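Local atomic coordinates of ureidoglycolate hydrolase (Arabidopsis thaliana, PDB entry 4PXE), a protein that hydrolyses (S)-ureidoglycolate to glyoxylate, ammonium and carbon dioxide as a manganese-dependent homodimeric amidohydrolase of the peptidase M20 family, completing plant purine breakdown. Residues A88-D94 with I132-E138; S145-R150 with Y377-M383. All coordinates share one frame. Numbering follows the deposited sequence.

Interaction 1: residues A88-D94 with I132-E138; sequences ATGSHID and ILFTSEE. With MN (manganese (II) ion), chain C; MN (manganese (II) ion), chain D; GLV (glyoxylic acid), chain E.
Two neighbouring parallel strands of the M20 catalytic domain run into the dimanganese site. Gly90 pairs with Ile132 and Ser91 with Leu133 (CA-CA 4.5 and 5.6 Å); the ladder bonds are Ile132 N-Thr89 O (2.8 Å), Ser91 N-Ile132 O (3.2 Å) and Phe134 N-Ser91 O (3.0 Å). At Gly90 (168/-177) a CB would clash with Ile132 O. Water 1 bridges Ile93 N and Phe134 O (2.8 Å each). Ile93 (p, t) brings CD1 to 3.7 Å from Leu133 CD2 (t, p). Asp94 (p) gathers residues 136-138: OD1 accepts Glu137 N (3.0 Å), OD2 accepts Glu138 N (3.0 Å) and Ser136 OG (2.7 Å; Ser136 t). His92 (p, chi2 101°) makes weak ND1 bonds to Asp94 O (3.1 Å) and OD1 (3.2 Å) and binds the chain C Mn through NE2 (2.3 Å). Glu138 (m, m) binds the chain D Mn through OE2 (2.2 Å); OE1 accepts a hydrogen bond from Asn294 ND2 of the second subunit. Asp103 bridges the metals. Glu137 (t, chi2 -92°) lies with OE2 2.5 Å from glyoxylate O1, and OE1 accepts metal-bridging water 2 (2.6 Å), consistent with the general-base role of this glutamate in M20 enzymes.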
# COMPACT_ATOMS: atom_id res chain seq x y z
N ALA A 88 -16.42 -27.85 -25.15
CA ALA A 88 -16.36 -26.53 -24.53
C ALA A 88 -15.04 -25.83 -24.81
O ALA A 88 -14.01 -26.47 -25.00
CB ALA A 88 -16.59 -26.65 -23.01
N THR A 89 -15.08 -24.50 -24.82
CA THR A 89 -13.86 -23.71 -24.94
C THR A 89 -14.08 -22.39 -24.25
O THR A 89 -15.20 -21.89 -24.19
CB THR A 89 -13.47 -23.47 -26.42
OG1 THR A 89 -12.20 -22.80 -26.49
CG2 THR A 89 -14.52 -22.62 -27.14
N GLY A 90 -13.02 -21.80 -23.72
CA GLY A 90 -13.17 -20.48 -23.13
C GLY A 90 -11.99 -20.03 -22.32
O GLY A 90 -10.97 -20.72 -22.25
N SER A 91 -12.13 -18.86 -21.71
CA SER A 91 -11.06 -18.23 -20.95
C SER A 91 -11.65 -17.12 -20.10
O SER A 91 -12.86 -17.09 -19.85
CB SER A 91 -9.98 -17.70 -21.92
OG SER A 91 -8.73 -17.49 -21.27
N HIS A 92 -10.80 -16.20 -19.65
CA HIS A 92 -11.23 -15.14 -18.73
C HIS A 92 -11.03 -13.76 -19.36
O HIS A 92 -10.28 -13.61 -20.33
CB HIS A 92 -10.41 -15.21 -17.44
CG HIS A 92 -8.95 -14.97 -17.66
ND1 HIS A 92 -8.35 -13.76 -17.39
CD2 HIS A 92 -7.98 -15.77 -18.16
CE1 HIS A 92 -7.07 -13.83 -17.72
NE2 HIS A 92 -6.82 -15.04 -18.17
N ILE A 93 -11.69 -12.75 -18.81
CA ILE A 93 -11.42 -11.38 -19.25
C ILE A 93 -10.99 -10.46 -18.12
O ILE A 93 -10.72 -9.28 -18.36
CB ILE A 93 -12.62 -10.75 -20.00
CG1 ILE A 93 -13.84 -10.63 -19.07
CG2 ILE A 93 -12.94 -11.53 -21.27
CD1 ILE A 93 -15.09 -10.14 -19.78
N ASP A 94 -10.91 -10.96 -16.89
CA ASP A 94 -10.35 -10.11 -15.85
C ASP A 94 -8.85 -9.88 -16.09
O ASP A 94 -8.20 -10.68 -16.77
CB ASP A 94 -10.71 -10.54 -14.41
CG ASP A 94 -10.26 -11.96 -14.05
OD1 ASP A 94 -10.12 -12.84 -14.92
OD2 ASP A 94 -10.10 -12.20 -12.83
N ILE A 132 -17.25 -20.67 -22.82
CA ILE A 132 -17.33 -20.29 -21.42
C ILE A 132 -16.50 -19.04 -21.17
O ILE A 132 -15.30 -19.01 -21.45
CB ILE A 132 -16.81 -21.41 -20.49
CG1 ILE A 132 -17.55 -22.73 -20.75
CG2 ILE A 132 -16.96 -20.99 -19.04
CD1 ILE A 132 -16.98 -23.90 -19.98
N LEU A 133 -17.15 -18.01 -20.65
CA LEU A 133 -16.43 -16.88 -20.07
C LEU A 133 -16.39 -17.14 -18.58
O LEU A 133 -17.39 -17.01 -17.89
CB LEU A 133 -17.13 -15.56 -20.38
CG LEU A 133 -16.67 -14.34 -19.58
CD1 LEU A 133 -15.15 -14.16 -19.65
CD2 LEU A 133 -17.37 -13.08 -20.08
N PHE A 134 -15.23 -17.56 -18.08
CA PHE A 134 -15.10 -17.82 -16.65
C PHE A 134 -15.25 -16.51 -15.88
O PHE A 134 -14.82 -15.45 -16.34
CB PHE A 134 -13.77 -18.51 -16.36
CG PHE A 134 -13.67 -19.87 -16.99
CD1 PHE A 134 -14.18 -20.98 -16.33
CD2 PHE A 134 -13.12 -20.04 -18.25
CE1 PHE A 134 -14.12 -22.24 -16.91
CE2 PHE A 134 -13.05 -21.30 -18.83
CZ PHE A 134 -13.55 -22.40 -18.17
N THR A 135 -15.92 -16.56 -14.73
CA THR A 135 -16.30 -15.33 -14.05
C THR A 135 -15.09 -14.50 -13.61
O THR A 135 -15.15 -13.27 -13.57
CB THR A 135 -17.26 -15.61 -12.87
OG1 THR A 135 -17.96 -14.40 -12.54
CG2 THR A 135 -16.53 -16.16 -11.64
N SER A 136 -14.00 -15.18 -13.29
CA SER A 136 -12.74 -14.54 -12.92
C SER A 136 -11.69 -15.63 -12.85
O SER A 136 -11.98 -16.73 -12.36
CB SER A 136 -12.86 -13.86 -11.56
OG SER A 136 -11.58 -13.62 -11.00
N GLU A 137 -10.48 -15.34 -13.33
CA GLU A 137 -9.38 -16.29 -13.22
C GLU A 137 -8.25 -15.72 -12.37
O GLU A 137 -7.46 -16.47 -11.79
CB GLU A 137 -8.88 -16.68 -14.62
CG GLU A 137 -7.80 -17.74 -14.64
CD GLU A 137 -6.39 -17.18 -14.62
OE1 GLU A 137 -6.20 -15.95 -14.77
OE2 GLU A 137 -5.46 -18.00 -14.44
N GLU A 138 -8.14 -14.40 -12.32
CA GLU A 138 -7.05 -13.76 -11.58
C GLU A 138 -7.36 -13.64 -10.09
O GLU A 138 -8.52 -13.47 -9.71
CB GLU A 138 -6.72 -12.39 -12.19
CG GLU A 138 -6.34 -12.47 -13.66
CD GLU A 138 -4.92 -12.90 -13.88
OE1 GLU A 138 -4.25 -13.43 -12.97
OE2 GLU A 138 -4.47 -12.69 -15.03
MN MN C . -4.73 -15.94 -18.52
MN MN D . -2.89 -13.71 -16.09
C1 GLV E . -2.54 -16.31 -13.86
O1 GLV E . -3.12 -17.18 -14.78
C2 GLV E . -1.15 -16.68 -13.47
O2 GLV E . -0.61 -17.71 -13.99
O3 GLV E . -0.52 -15.96 -12.64
O HOH W 1 -13.25 -13.18 -16.53
O HOH W 2 -4.34 -15.24 -16.45
O HOH W 3 -5.47 -17.99 -18.07
O HOH W 4 -2.64 -17.09 -17.86
O HOH W 5 -1.58 -14.89 -16.59

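Interaction 2: residues S145-R150 with Y377-M383; sequences SCLGSR and YHDSLFM. With GLV (glyoxylic acid), chain E.
Beside the glyoxylate pocket in the M20 catalytic domain, the N-terminal turn of helix 147-152 packs against the short helix 379-383 and the substrate-binding loop before it. Ser145 is extended (-80/159) with chi1 p, its CB 3.5 Å from Tyr377 CE2. Cys146, the N-cap residue, has left-handed backbone angles (49/44); its m side chain wedges between two aromatics, CB 3.6 Å from Phe382 CD2 and SG 4.1 Å from Tyr377 CD2. The sulfur lies at the edge of the Phe382 ring, 4.7 Å from the centroid, and obliquely to the Tyr377 ring at 5.2 Å. One helical turn on, Ser149 makes the nearest backbone approach, CA 5.7 Å from Asp379 CA, and its p rotamer donates OG to Asp379 OD1 (2.7 Å; Asp379 m). Water 6 joins the same OD1 (2.5 Å) to Ser149 N (2.9 Å). Arg150 (m, t, t, chi4 -86°) folds back along its own segment, NE on Ser145 O (2.8 Å) and NH2 on Ser145 OG (3.0 Å); NH2 also meets Asp345 in a salt bridge. Phe382 (m, chi2 -80°) lies under this arm. Tyr377 (p) turns a ring face to glyoxylate C1 and gives its backbone N to glyoxylate O2 (3.0 Å). Against Phe382 the Arg150 CG makes a CH-pi contact, 3.7 Å from the ring centroid and 4° off its normal.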
# COMPACT_ATOMS: atom_id res chain seq x y z
N SER A 145 -7.45 -17.61 -7.13
CA SER A 145 -7.32 -17.74 -8.58
C SER A 145 -8.39 -18.70 -9.09
O SER A 145 -8.93 -19.50 -8.32
CB SER A 145 -5.94 -18.29 -8.94
OG SER A 145 -5.78 -19.61 -8.42
N CYS A 146 -8.71 -18.61 -10.37
CA CYS A 146 -9.64 -19.55 -11.00
C CYS A 146 -10.91 -19.74 -10.20
O CYS A 146 -11.38 -20.87 -10.03
CB CYS A 146 -8.95 -20.90 -11.22
SG CYS A 146 -7.52 -20.83 -12.33
N LEU A 147 -11.48 -18.64 -9.72
CA LEU A 147 -12.64 -18.74 -8.83
C LEU A 147 -13.78 -19.48 -9.52
O LEU A 147 -14.39 -20.39 -8.94
CB LEU A 147 -13.07 -17.35 -8.36
CG LEU A 147 -14.12 -17.29 -7.25
CD1 LEU A 147 -13.90 -16.06 -6.37
CD2 LEU A 147 -15.53 -17.29 -7.84
N GLY A 148 -14.06 -19.11 -10.76
CA GLY A 148 -15.13 -19.73 -11.52
C GLY A 148 -14.90 -21.20 -11.80
O GLY A 148 -15.79 -22.03 -11.58
N SER A 149 -13.72 -21.54 -12.31
CA SER A 149 -13.45 -22.92 -12.72
C SER A 149 -13.21 -23.86 -11.53
O SER A 149 -13.50 -25.06 -11.63
CB SER A 149 -12.31 -22.99 -13.74
OG SER A 149 -11.12 -22.39 -13.24
N ARG A 150 -12.70 -23.34 -10.42
CA ARG A 150 -12.58 -24.16 -9.21
C ARG A 150 -13.97 -24.58 -8.74
O ARG A 150 -14.15 -25.70 -8.25
CB ARG A 150 -11.87 -23.41 -8.09
CG ARG A 150 -10.36 -23.24 -8.26
CD ARG A 150 -9.83 -22.42 -7.07
NE ARG A 150 -8.44 -22.01 -7.20
CZ ARG A 150 -7.40 -22.75 -6.83
NH1 ARG A 150 -7.59 -23.97 -6.32
NH2 ARG A 150 -6.17 -22.27 -6.98
N TYR A 377 -0.70 -20.64 -14.77
CA TYR A 377 -1.89 -21.47 -14.61
C TYR A 377 -3.04 -20.85 -15.40
O TYR A 377 -2.93 -19.72 -15.90
CB TYR A 377 -2.25 -21.72 -13.13
CG TYR A 377 -2.42 -20.45 -12.31
CD1 TYR A 377 -1.41 -19.98 -11.47
CD2 TYR A 377 -3.60 -19.71 -12.39
CE1 TYR A 377 -1.57 -18.80 -10.73
CE2 TYR A 377 -3.78 -18.54 -11.67
CZ TYR A 377 -2.77 -18.10 -10.83
OH TYR A 377 -2.95 -16.93 -10.12
N HIS A 378 -4.12 -21.61 -15.55
CA HIS A 378 -5.25 -21.23 -16.38
C HIS A 378 -6.48 -21.93 -15.87
O HIS A 378 -6.37 -22.90 -15.12
CB HIS A 378 -5.03 -21.70 -17.82
CG HIS A 378 -3.79 -21.18 -18.46
ND1 HIS A 378 -3.70 -19.92 -19.02
CD2 HIS A 378 -2.58 -21.76 -18.66
CE1 HIS A 378 -2.50 -19.75 -19.54
NE2 HIS A 378 -1.80 -20.85 -19.33
N ASP A 379 -7.65 -21.50 -16.31
CA ASP A 379 -8.88 -22.24 -16.04
C ASP A 379 -8.81 -23.70 -16.50
O ASP A 379 -9.44 -24.57 -15.90
CB ASP A 379 -10.07 -21.52 -16.66
CG ASP A 379 -10.34 -20.19 -15.98
OD1 ASP A 379 -10.64 -20.23 -14.77
OD2 ASP A 379 -10.25 -19.12 -16.63
N SER A 380 -8.04 -23.96 -17.55
CA SER A 380 -7.80 -25.32 -18.03
C SER A 380 -7.29 -26.25 -16.92
O SER A 380 -7.56 -27.45 -16.94
CB SER A 380 -6.79 -25.29 -19.18
OG SER A 380 -7.35 -24.72 -20.35
N LEU A 381 -6.56 -25.70 -15.95
CA LEU A 381 -6.00 -26.51 -14.87
C LEU A 381 -7.11 -27.21 -14.09
O LEU A 381 -6.99 -28.38 -13.70
CB LEU A 381 -5.16 -25.64 -13.93
CG LEU A 381 -4.52 -26.34 -12.72
CD1 LEU A 381 -3.59 -27.43 -13.18
CD2 LEU A 381 -3.77 -25.32 -11.89
N PHE A 382 -8.22 -26.49 -13.89
CA PHE A 382 -9.34 -27.04 -13.12
C PHE A 382 -10.40 -27.72 -13.98
O PHE A 382 -11.03 -28.70 -13.54
CB PHE A 382 -9.90 -25.96 -12.20
CG PHE A 382 -8.89 -25.48 -11.21
CD1 PHE A 382 -8.62 -26.23 -10.07
CD2 PHE A 382 -8.12 -24.36 -11.47
CE1 PHE A 382 -7.64 -25.84 -9.19
CE2 PHE A 382 -7.13 -23.97 -10.59
CZ PHE A 382 -6.89 -24.70 -9.45
N MET A 383 -10.58 -27.24 -15.20
CA MET A 383 -11.46 -27.91 -16.15
C MET A 383 -10.99 -29.34 -16.41
O MET A 383 -11.81 -30.22 -16.70
CB MET A 383 -11.56 -27.12 -17.47
CG MET A 383 -12.30 -25.80 -17.34
SD MET A 383 -13.97 -25.95 -16.65
CE MET A 383 -14.84 -26.69 -18.03
C1 GLV E . -2.54 -16.31 -13.86
O1 GLV E . -3.12 -17.18 -14.78
C2 GLV E . -1.15 -16.68 -13.47
O2 GLV E . -0.61 -17.71 -13.99
O3 GLV E . -0.52 -15.96 -12.64
O HOH W 6 -12.38 -19.18 -13.32

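How the interactions relate
Both contacts are buried, and their centres lie 8 Å apart beside the same glyoxylate. Interaction 1 joins neighbouring sheet strands through backbone bonds, then becomes a polar, carboxylate-rich contact where their ends reach the metals. Interaction 2 joins the starts of two helices and the loop residues leading into them, with one direct hydrogen bond across it and mostly aromatic, sulfur and aliphatic packing. Residues 145-150 follow soon after 132-138 in the chain, whereas 377-383 comes from much further on. The contacts touch directly: Glu137 O probably accepts a hydrogen bond from Cys146 N (2.9 Å), Glu137 OE2 packs on Tyr377 CD2 (3.3 Å), and Asp379 OD2 lies 3.4 Å from Phe134 CD2.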